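Local coordinates for protein heme oxygenase (Chlamydomonas reinhardtii, PDB 4RAJ) that probably catalyses the oxidative opening of heme to biliverdin with release of iron and carbon monoxide, and is seen here in its heme-free state, at residues 41-44 with 45-49; 98-101 with 102-106; 118-121 with 122-125; 157-160 with 161-165. All coordinates share one frame; numbering follows the deposited sequence.

Interaction 1. Residues 41-44 with 45-49; sequences ARLI and ALFSD
The carbonyl oxygen of L43 takes the N-H of F47 in the shortest hydrogen bond between 41-44 and 45-49, with F47 N 2.8 Å from L43 O. The same oxygen lies obliquely against the phenyl ring, 3.2 Å from F47 CD2. CG of F47 stands opposite its own carbonyl carbon (chi1 -72°), which lays the ring back along the helix beside L43, and the two side chains run alongside each other in the same direction, L43 CB 4.0 Å from F47 CE2. One residue earlier, L46 N donates to R42 O at 2.9 Å, and the branch point of the leucine rests on this carbonyl too, L46 CG 3.2 Å from R42 O. R42 itself turns its guanidinium back toward L38, whose carbonyl receives NH1. Replacing F47 by an alanine is likely to leave a gap beside L43 CB and its carbonyl oxygen, and to deprive W161 of the ring it packs against. A water spans A41 O and, weakly, A45 N. A45 O is gripped twice by S48, by its backbone N and by its hydroxyl, S48 OG lying only 2.6 Å from A45 O. L46 comes within about 4 Å of a bound glycol ether, probably from the crystallisation liquor, and also touches F228 and L230. D49 then caps D51 N through OD1 at the junction, with an Asp N-cap, that joins helix 29-47 to helix 50-76 in this all-helical heme oxygenase fold.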
loop_
_atom_site.group_PDB
_atom_site.type_symbol
_atom_site.label_atom_id
_atom_site.label_comp_id
_atom_site.label_asym_id
_atom_site.label_seq_id
_atom_site.Cartn_x
_atom_site.Cartn_y
_atom_site.Cartn_z
ATOM N N ALA A 41 9.598 -9.013 -12.019
ATOM C CA ALA A 41 10.311 -10.296 -12.060
ATOM C C ALA A 41 9.556 -11.405 -11.343
ATOM O O ALA A 41 9.837 -12.588 -11.556
ATOM C CB ALA A 41 11.684 -10.162 -11.468
ATOM N N ARG A 42 8.617 -11.029 -10.479
ATOM C CA ARG A 42 7.883 -12.023 -9.701
ATOM C C ARG A 42 6.438 -12.225 -10.179
ATOM O O ARG A 42 5.830 -13.235 -9.865
ATOM C CB ARG A 42 7.906 -11.643 -8.228
ATOM C CG ARG A 42 9.207 -12.094 -7.549
ATOM C CD ARG A 42 9.353 -11.526 -6.157
ATOM N NE ARG A 42 10.657 -11.841 -5.571
ATOM C CZ ARG A 42 11.809 -11.265 -5.921
ATOM N NH1 ARG A 42 11.843 -10.338 -6.875
ATOM N NH2 ARG A 42 12.936 -11.628 -5.323
ATOM N N LEU A 43 5.912 -11.282 -10.951
ATOM C CA LEU A 43 4.566 -11.406 -11.514
ATOM C C LEU A 43 4.321 -12.691 -12.270
ATOM O O LEU A 43 3.291 -13.336 -12.067
ATOM C CB LEU A 43 4.274 -10.254 -12.460
ATOM C CG LEU A 43 4.109 -8.911 -11.788
ATOM C CD1 LEU A 43 3.751 -7.875 -12.837
ATOM C CD2 LEU A 43 3.057 -9.012 -10.705
ATOM N N ILE A 44 5.235 -13.047 -13.173
ATOM C CA ILE A 44 5.038 -14.241 -13.984
ATOM C C ILE A 44 4.967 -15.458 -13.081
ATOM O O ILE A 44 4.139 -16.351 -13.276
ATOM C CB ILE A 44 6.156 -14.416 -15.049
ATOM C CG1 ILE A 44 5.759 -13.702 -16.334
ATOM C CG2 ILE A 44 6.371 -15.882 -15.389
ATOM C CD1 ILE A 44 4.414 -14.135 -16.859
ATOM N N ALA A 45 5.816 -15.467 -12.058
ATOM C CA ALA A 45 5.796 -16.551 -11.091
ATOM C C ALA A 45 4.440 -16.594 -10.396
ATOM O O ALA A 45 3.830 -17.646 -10.282
ATOM C CB ALA A 45 6.918 -16.386 -10.071
ATOM N N LEU A 46 3.962 -15.440 -9.949
ATOM C CA LEU A 46 2.703 -15.403 -9.200
ATOM C C LEU A 46 1.497 -15.772 -10.056
ATOM O O LEU A 46 0.588 -16.457 -9.584
ATOM C CB LEU A 46 2.490 -14.027 -8.586
ATOM C CG LEU A 46 3.540 -13.562 -7.583
ATOM C CD1 LEU A 46 3.134 -12.188 -7.106
ATOM C CD2 LEU A 46 3.656 -14.535 -6.423
ATOM N N PHE A 47 1.478 -15.321 -11.308
ATOM C CA PHE A 47 0.337 -15.589 -12.182
ATOM C C PHE A 47 0.293 -17.038 -12.649
ATOM O O PHE A 47 -0.683 -17.469 -13.262
ATOM C CB PHE A 47 0.354 -14.664 -13.395
ATOM C CG PHE A 47 0.008 -13.245 -13.068
ATOM C CD1 PHE A 47 -1.059 -12.963 -12.230
ATOM C CD2 PHE A 47 0.736 -12.198 -13.601
ATOM C CE1 PHE A 47 -1.388 -11.653 -11.918
ATOM C CE2 PHE A 47 0.414 -10.889 -13.295
ATOM C CZ PHE A 47 -0.651 -10.618 -12.448
ATOM N N SER A 48 1.336 -17.802 -12.337
ATOM C CA SER A 48 1.350 -19.211 -12.719
ATOM C C SER A 48 0.400 -20.024 -11.845
ATOM O O SER A 48 0.022 -21.152 -12.208
ATOM C CB SER A 48 2.772 -19.788 -12.636
ATOM O OG SER A 48 3.179 -19.921 -11.277
ATOM N N ASP A 49 -0.019 -19.441 -10.720
ATOM C CA ASP A 49 -0.847 -20.149 -9.735
ATOM C C ASP A 49 -1.642 -19.154 -8.883
ATOM O O ASP A 49 -1.044 -18.386 -8.131
ATOM C CB ASP A 49 0.050 -21.015 -8.838
ATOM C CG ASP A 49 -0.733 -21.914 -7.888
ATOM O OD1 ASP A 49 -1.894 -21.603 -7.535
ATOM O OD2 ASP A 49 -0.166 -22.957 -7.492
HETATM O O HOH W 1 8.692 -14.814 -12.434
#

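Interaction 2. Residues 98-101 with 102-106; sequences GFKQ and DVQHY
Four backbone hydrogen bonds join G98, F99, K100 and Q101 to D102, V103, Q104 and H105, each i to i+4; that from V103 N to F99 O, 2.9 Å, is nearly straight at 170°. Side-chain carbons also pack on these carbonyl oxygens: V103 CG2 sits 3.3 Å from F99 O, and Q104 CG lies 3.4 Å from K100 O. Among polar side chains, the extended chains of K100 and Q104 cross obliquely, with K100 CD 3.7 Å from Q104 OE1, and a water completes the link: it accepts from K100 NZ at 3.0 Å and donates to Q104 OE1 at 2.8 Å. This pairing is that of a regular alpha helix, 96-107, which packs in the heme oxygenase fold on helix 50-76 through F99 and Y106, and touches W111 through K100, V103 and Q104. The carboxylate of D102, beside its own backbone N (chi1 -76°), bonds outside the two segments, OD1 and OD2 receiving A175 N and A176 N. With an alanine at D102, both loop amides would probably lose their acceptors and that loop could shift. H105 ND1 stands 3.9 Å above the Y106 ring plane, over its centre.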
loop_
_atom_site.group_PDB
_atom_site.type_symbol
_atom_site.label_atom_id
_atom_site.label_comp_id
_atom_site.label_asym_id
_atom_site.label_seq_id
_atom_site.Cartn_x
_atom_site.Cartn_y
_atom_site.Cartn_z
ATOM N N GLY A 98 -10.607 -4.582 0.535
ATOM C CA GLY A 98 -10.432 -5.122 -0.808
ATOM C C GLY A 98 -9.430 -6.279 -0.874
ATOM O O GLY A 98 -9.677 -7.311 -1.521
ATOM N N PHE A 99 -8.294 -6.123 -0.203
ATOM C CA PHE A 99 -7.323 -7.224 -0.130
ATOM C C PHE A 99 -7.925 -8.445 0.551
ATOM O O PHE A 99 -7.747 -9.570 0.113
ATOM C CB PHE A 99 -6.059 -6.806 0.633
ATOM C CG PHE A 99 -5.027 -6.115 -0.225
ATOM C CD1 PHE A 99 -5.089 -4.740 -0.413
ATOM C CD2 PHE A 99 -3.992 -6.838 -0.824
ATOM C CE1 PHE A 99 -4.151 -4.098 -1.184
ATOM C CE2 PHE A 99 -3.056 -6.208 -1.596
ATOM C CZ PHE A 99 -3.132 -4.830 -1.779
ATOM N N LYS A 100 -8.637 -8.225 1.642
ATOM C CA LYS A 100 -9.206 -9.355 2.363
ATOM C C LYS A 100 -10.226 -10.080 1.489
ATOM O O LYS A 100 -10.263 -11.302 1.472
ATOM C CB LYS A 100 -9.856 -8.906 3.673
ATOM C CG LYS A 100 -10.061 -10.061 4.649
ATOM C CD LYS A 100 -10.966 -9.679 5.815
ATOM C CE LYS A 100 -10.845 -10.709 6.929
ATOM N NZ LYS A 100 -11.888 -10.503 7.971
ATOM N N GLN A 101 -11.045 -9.332 0.754
ATOM C CA GLN A 101 -12.002 -9.949 -0.163
ATOM C C GLN A 101 -11.315 -10.850 -1.188
ATOM O O GLN A 101 -11.761 -11.974 -1.448
ATOM C CB GLN A 101 -12.824 -8.871 -0.885
ATOM C CG GLN A 101 -13.909 -8.279 -0.019
ATOM C CD GLN A 101 -14.480 -7.000 -0.606
ATOM O OE1 GLN A 101 -14.736 -6.917 -1.809
ATOM N NE2 GLN A 101 -14.687 -5.997 0.244
ATOM N N ASP A 102 -10.236 -10.353 -1.778
ATOM C CA ASP A 102 -9.499 -11.133 -2.771
ATOM C C ASP A 102 -8.877 -12.385 -2.155
ATOM O O ASP A 102 -8.971 -13.480 -2.714
ATOM C CB ASP A 102 -8.412 -10.282 -3.422
ATOM C CG ASP A 102 -8.971 -9.302 -4.425
ATOM O OD1 ASP A 102 -10.178 -9.420 -4.783
ATOM O OD2 ASP A 102 -8.194 -8.420 -4.864
ATOM N N VAL A 103 -8.239 -12.225 -1.005
ATOM C CA VAL A 103 -7.621 -13.369 -0.345
ATOM C C VAL A 103 -8.662 -14.453 -0.017
ATOM O O VAL A 103 -8.413 -15.642 -0.235
ATOM C CB VAL A 103 -6.872 -12.926 0.933
ATOM C CG1 VAL A 103 -6.477 -14.126 1.790
ATOM C CG2 VAL A 103 -5.628 -12.096 0.549
ATOM N N GLN A 104 -9.823 -14.052 0.504
ATOM C CA GLN A 104 -10.862 -15.042 0.788
ATOM C C GLN A 104 -11.372 -15.659 -0.509
ATOM O O GLN A 104 -11.606 -16.874 -0.579
ATOM C CB GLN A 104 -12.007 -14.421 1.589
ATOM C CG GLN A 104 -11.589 -14.053 3.010
ATOM C CD GLN A 104 -12.770 -13.627 3.889
ATOM O OE1 GLN A 104 -12.894 -12.457 4.272
ATOM N NE2 GLN A 104 -13.627 -14.578 4.213
ATOM N N HIS A 105 -11.508 -14.842 -1.549
ATOM C CA HIS A 105 -11.970 -15.364 -2.837
ATOM C C HIS A 105 -11.067 -16.469 -3.390
ATOM O O HIS A 105 -11.533 -17.556 -3.775
ATOM C CB HIS A 105 -12.080 -14.256 -3.890
ATOM C CG HIS A 105 -12.471 -14.787 -5.240
ATOM N ND1 HIS A 105 -11.591 -14.876 -6.294
ATOM C CD2 HIS A 105 -13.631 -15.336 -5.668
ATOM C CE1 HIS A 105 -12.204 -15.428 -7.330
ATOM N NE2 HIS A 105 -13.444 -15.703 -6.980
ATOM N N TYR A 106 -9.766 -16.205 -3.432
ATOM C CA TYR A 106 -8.856 -17.160 -4.053
ATOM C C TYR A 106 -8.595 -18.383 -3.194
ATOM O O TYR A 106 -8.502 -19.496 -3.713
ATOM C CB TYR A 106 -7.535 -16.472 -4.388
ATOM C CG TYR A 106 -7.628 -15.499 -5.531
ATOM C CD1 TYR A 106 -7.798 -15.955 -6.834
ATOM C CD2 TYR A 106 -7.550 -14.122 -5.321
ATOM C CE1 TYR A 106 -7.881 -15.077 -7.892
ATOM C CE2 TYR A 106 -7.638 -13.231 -6.387
ATOM C CZ TYR A 106 -7.804 -13.727 -7.673
ATOM O OH TYR A 106 -7.897 -12.877 -8.755
HETATM O O HOH W 2 -14.272 -11.616 6.514
#

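Interaction 3. Residues 118-121 with 122-125; sequences KSQA and LKDY
K118 lays the aliphatic part of its extended side chain obliquely across L122, with K118 CG 3.8 Å from L122 CD2, while its ammonium runs on to a salt bridge with E126 and a cation-pi contact with Y62. Just after it, S119 is the N-cap of helix 120-135. With chi1 at 66°, its hydroxyl lies between backbone N and carbonyl carbon and turns into the first turn, where S119 OG accepts from L122 N at 3.0 Å and also brushes L122 CB. K123 N donates to S119 O at 3.1 Å, so one serine satisfies two amides of the opening turn. The helix start touches helix 50-76 through L122 and Y125 and helix 204-227 through S119, A121 and Y125. The Y125 hydroxyl bonds to H143 and Q147, its ring stacking on H220. On the outer side Q120 bends at chi2 (59°), crossing K123 at about a right angle, Q120 OE1 3.6 Å from K123 CE. The other half of the amide turns to D124: NE2 of Q120 donates to OD1 of D124 at 2.9 Å, with OD1 in the plane of the amide but approached from above the plane of its own carboxylate.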
loop_
_atom_site.group_PDB
_atom_site.type_symbol
_atom_site.label_atom_id
_atom_site.label_comp_id
_atom_site.label_asym_id
_atom_site.label_seq_id
_atom_site.Cartn_x
_atom_site.Cartn_y
_atom_site.Cartn_z
ATOM N N LYS A 118 4.122 -14.820 9.075
ATOM C CA LYS A 118 4.609 -13.531 8.607
ATOM C C LYS A 118 6.128 -13.523 8.586
ATOM O O LYS A 118 6.760 -13.988 9.537
ATOM C CB LYS A 118 4.095 -12.408 9.501
ATOM C CG LYS A 118 2.578 -12.373 9.613
ATOM C CD LYS A 118 2.121 -11.116 10.346
ATOM C CE LYS A 118 0.617 -11.108 10.515
ATOM N NZ LYS A 118 0.155 -9.914 11.260
ATOM N N SER A 119 6.710 -12.988 7.519
ATOM C CA SER A 119 8.155 -12.788 7.464
ATOM C C SER A 119 8.598 -11.781 8.520
ATOM O O SER A 119 7.794 -10.996 9.017
ATOM C CB SER A 119 8.587 -12.301 6.077
ATOM O OG SER A 119 8.068 -11.007 5.804
ATOM N N GLN A 120 9.884 -11.789 8.851
ATOM C CA GLN A 120 10.396 -10.787 9.778
ATOM C C GLN A 120 10.241 -9.408 9.134
ATOM O O GLN A 120 9.926 -8.427 9.814
ATOM C CB GLN A 120 11.856 -11.054 10.142
ATOM C CG GLN A 120 12.338 -10.180 11.284
ATOM C CD GLN A 120 11.527 -10.382 12.554
ATOM O OE1 GLN A 120 11.309 -11.515 12.996
ATOM N NE2 GLN A 120 11.055 -9.284 13.136
ATOM N N ALA A 121 10.439 -9.346 7.818
ATOM C CA ALA A 121 10.318 -8.082 7.092
ATOM C C ALA A 121 8.926 -7.470 7.268
ATOM O O ALA A 121 8.782 -6.261 7.474
ATOM C CB ALA A 121 10.624 -8.286 5.615
ATOM N N LEU A 122 7.901 -8.308 7.182
ATOM C CA LEU A 122 6.529 -7.829 7.355
ATOM C C LEU A 122 6.293 -7.388 8.797
ATOM O O LEU A 122 5.708 -6.339 9.049
ATOM C CB LEU A 122 5.531 -8.922 6.966
ATOM C CG LEU A 122 4.052 -8.610 7.274
ATOM C CD1 LEU A 122 3.602 -7.334 6.574
ATOM C CD2 LEU A 122 3.152 -9.762 6.865
ATOM N N LYS A 123 6.746 -8.195 9.747
ATOM C CA LYS A 123 6.569 -7.856 11.161
ATOM C C LYS A 123 7.273 -6.551 11.514
ATOM O O LYS A 123 6.745 -5.734 12.280
ATOM C CB LYS A 123 7.067 -9.005 12.049
ATOM C CG LYS A 123 6.186 -10.252 11.924
ATOM C CD LYS A 123 6.574 -11.375 12.892
ATOM C CE LYS A 123 7.831 -12.090 12.461
ATOM N NZ LYS A 123 8.124 -13.230 13.378
ATOM N N ASP A 124 8.454 -6.342 10.941
ATOM C CA ASP A 124 9.196 -5.108 11.164
ATOM C C ASP A 124 8.427 -3.885 10.645
ATOM O O ASP A 124 8.420 -2.836 11.277
ATOM C CB ASP A 124 10.585 -5.184 10.499
ATOM C CG ASP A 124 11.549 -6.131 11.235
ATOM O OD1 ASP A 124 11.284 -6.502 12.395
ATOM O OD2 ASP A 124 12.578 -6.508 10.639
ATOM N N TYR A 125 7.789 -4.010 9.485
ATOM C CA TYR A 125 7.032 -2.888 8.934
ATOM C C TYR A 125 5.782 -2.653 9.771
ATOM O O TYR A 125 5.443 -1.505 10.079
ATOM C CB TYR A 125 6.665 -3.149 7.461
ATOM C CG TYR A 125 6.179 -1.926 6.688
ATOM C CD1 TYR A 125 6.389 -0.630 7.157
ATOM C CD2 TYR A 125 5.509 -2.083 5.484
ATOM C CE1 TYR A 125 5.935 0.486 6.439
ATOM C CE2 TYR A 125 5.053 -0.985 4.764
ATOM C CZ TYR A 125 5.268 0.294 5.238
ATOM O OH TYR A 125 4.802 1.360 4.492
#

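Interaction 4. Residues 157-160 with 161-165; sequences IVKR and WARKI
In both K159 (chi1 159°) and R163 (chi1 178°) CG swings opposite the backbone N, which sends the two long chains out on the same flank of the helix, side by side. The lysine stays extended, whereas the arginine bends at chi2 and chi3 and brings NH2 obliquely against the lysine methylenes, R163 NH2 lying 4.0 Å from K159 CG. The two cationic ends remain 5.0 Å apart, K159 NZ to R163 NH2. K159 NZ is paired with D178 in a salt bridge, while R163 donates to P169 O and T174 OG1, with D170 a long and weak ion-pair partner. Both residues thus hold the loop that follows helix 155-165 against this short helix of the heme oxygenase fold, whose V158 and buried A162 touch Y53 of helix 50-76. Backbone bonds run i to i+4, for example A162 N to V158 O at 2.9 Å; R163 N to K159 O measures 3.0 Å. On the exposed flank, I157 slants across W161: I157 CG2 touches W161 CD1 at 4.1 Å, and the indole also lies obliquely near the carbonyl oxygen to which its own amide donates, W161 CD1 being 3.5 Å from I157 O.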
loop_
_atom_site.group_PDB
_atom_site.type_symbol
_atom_site.label_atom_id
_atom_site.label_comp_id
_atom_site.label_asym_id
_atom_site.label_seq_id
_atom_site.Cartn_x
_atom_site.Cartn_y
_atom_site.Cartn_z
ATOM N N ILE A 157 -2.663 -2.105 -13.460
ATOM C CA ILE A 157 -2.016 -2.978 -14.431
ATOM C C ILE A 157 -2.011 -4.420 -13.934
ATOM O O ILE A 157 -2.310 -5.347 -14.686
ATOM C CB ILE A 157 -0.573 -2.521 -14.727
ATOM C CG1 ILE A 157 -0.583 -1.140 -15.388
ATOM C CG2 ILE A 157 0.133 -3.521 -15.622
ATOM C CD1 ILE A 157 0.785 -0.484 -15.465
ATOM N N VAL A 158 -1.675 -4.610 -12.661
ATOM C CA VAL A 158 -1.767 -5.929 -12.039
ATOM C C VAL A 158 -3.194 -6.456 -12.142
ATOM O O VAL A 158 -3.420 -7.618 -12.454
ATOM C CB VAL A 158 -1.339 -5.878 -10.552
ATOM C CG1 VAL A 158 -1.592 -7.208 -9.873
ATOM C CG2 VAL A 158 0.131 -5.493 -10.441
ATOM N N LYS A 159 -4.157 -5.579 -11.888
ATOM C CA LYS A 159 -5.569 -5.935 -11.963
ATOM C C LYS A 159 -5.951 -6.472 -13.346
ATOM O O LYS A 159 -6.612 -7.512 -13.470
ATOM C CB LYS A 159 -6.416 -4.710 -11.607
ATOM C CG LYS A 159 -7.833 -4.730 -12.102
ATOM C CD LYS A 159 -8.564 -3.547 -11.508
ATOM C CE LYS A 159 -9.774 -3.187 -12.315
ATOM N NZ LYS A 159 -10.630 -2.211 -11.590
ATOM N N ARG A 160 -5.510 -5.769 -14.385
ATOM C CA ARG A 160 -5.806 -6.175 -15.757
ATOM C C ARG A 160 -5.216 -7.545 -16.099
ATOM O O ARG A 160 -5.864 -8.358 -16.783
ATOM C CB ARG A 160 -5.298 -5.118 -16.746
ATOM C CG ARG A 160 -6.317 -4.019 -17.036
ATOM C CD ARG A 160 -5.676 -2.821 -17.729
ATOM N NE ARG A 160 -5.912 -1.585 -16.984
ATOM C CZ ARG A 160 -5.217 -0.460 -17.142
ATOM N NH1 ARG A 160 -4.226 -0.407 -18.022
ATOM N NH2 ARG A 160 -5.511 0.611 -16.412
ATOM N N TRP A 161 -3.991 -7.796 -15.645
ATOM C CA TRP A 161 -3.347 -9.090 -15.859
ATOM C C TRP A 161 -4.045 -10.195 -15.082
ATOM O O TRP A 161 -4.282 -11.274 -15.621
ATOM C CB TRP A 161 -1.863 -9.045 -15.467
ATOM C CG TRP A 161 -0.964 -8.603 -16.569
ATOM C CD1 TRP A 161 -0.229 -7.456 -16.621
ATOM C CD2 TRP A 161 -0.707 -9.301 -17.792
ATOM N NE1 TRP A 161 0.469 -7.396 -17.803
ATOM C CE2 TRP A 161 0.195 -8.518 -18.537
ATOM C CE3 TRP A 161 -1.163 -10.506 -18.334
ATOM C CZ2 TRP A 161 0.658 -8.907 -19.797
ATOM C CZ3 TRP A 161 -0.707 -10.887 -19.585
ATOM C CH2 TRP A 161 0.197 -10.091 -20.300
ATOM N N ALA A 162 -4.376 -9.936 -13.822
ATOM C CA ALA A 162 -5.105 -10.930 -13.032
ATOM C C ALA A 162 -6.401 -11.340 -13.724
ATOM O O ALA A 162 -6.716 -12.533 -13.829
ATOM C CB ALA A 162 -5.403 -10.390 -11.626
ATOM N N ARG A 163 -7.152 -10.351 -14.207
ATOM C CA ARG A 163 -8.433 -10.642 -14.840
ATOM C C ARG A 163 -8.239 -11.452 -16.128
ATOM O O ARG A 163 -9.011 -12.364 -16.419
ATOM C CB ARG A 163 -9.197 -9.346 -15.123
ATOM C CG ARG A 163 -10.531 -9.546 -15.834
ATOM C CD ARG A 163 -11.584 -8.542 -15.367
ATOM N NE ARG A 163 -12.041 -8.820 -14.004
ATOM C CZ ARG A 163 -11.737 -8.091 -12.939
ATOM N NH1 ARG A 163 -12.202 -8.453 -11.746
ATOM N NH2 ARG A 163 -10.972 -7.007 -13.056
ATOM N N LYS A 164 -7.187 -11.138 -16.874
ATOM C CA LYS A 164 -6.910 -11.832 -18.127
ATOM C C LYS A 164 -6.470 -13.278 -17.886
ATOM O O LYS A 164 -7.025 -14.216 -18.454
ATOM C CB LYS A 164 -5.835 -11.082 -18.922
ATOM C CG LYS A 164 -5.592 -11.644 -20.321
ATOM C CD LYS A 164 -4.502 -10.872 -21.041
ATOM C CE LYS A 164 -4.594 -11.052 -22.552
ATOM N NZ LYS A 164 -5.680 -10.211 -23.139
ATOM N N ILE A 165 -5.471 -13.456 -17.038
ATOM C CA ILE A 165 -4.873 -14.766 -16.839
ATOM C C ILE A 165 -5.774 -15.706 -16.035
ATOM O O ILE A 165 -5.864 -16.900 -16.340
ATOM C CB ILE A 165 -3.502 -14.631 -16.158
ATOM C CG1 ILE A 165 -2.542 -13.886 -17.091
ATOM C CG2 ILE A 165 -2.935 -15.997 -15.794
ATOM C CD1 ILE A 165 -1.158 -13.682 -16.528
#

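How the interactions relate
Along the chain the four contacts follow in series, none enclosing or crossing another, and since each joins adjoining segments none closes a long loop. Interaction 1 ends helix 29-47, interaction 2 occupies helix 96-107, interaction 3 starts helix 120-135 and interaction 4 lies on helix 155-165. Interactions 1 and 4 touch directly: F47 packs on the later helix, F47 CZ 3.6 Å from W161 CB and F47 CB 3.6 Å from I165 CD1. Interactions 2 and 4 do not touch, yet both hold the segment 172-178 that follows helix 155-165. Interaction 3 touches none of the others, its nearest atoms being about 11 Å from interaction 2, but helix 50-76 packs against interactions 2, 3 and 4.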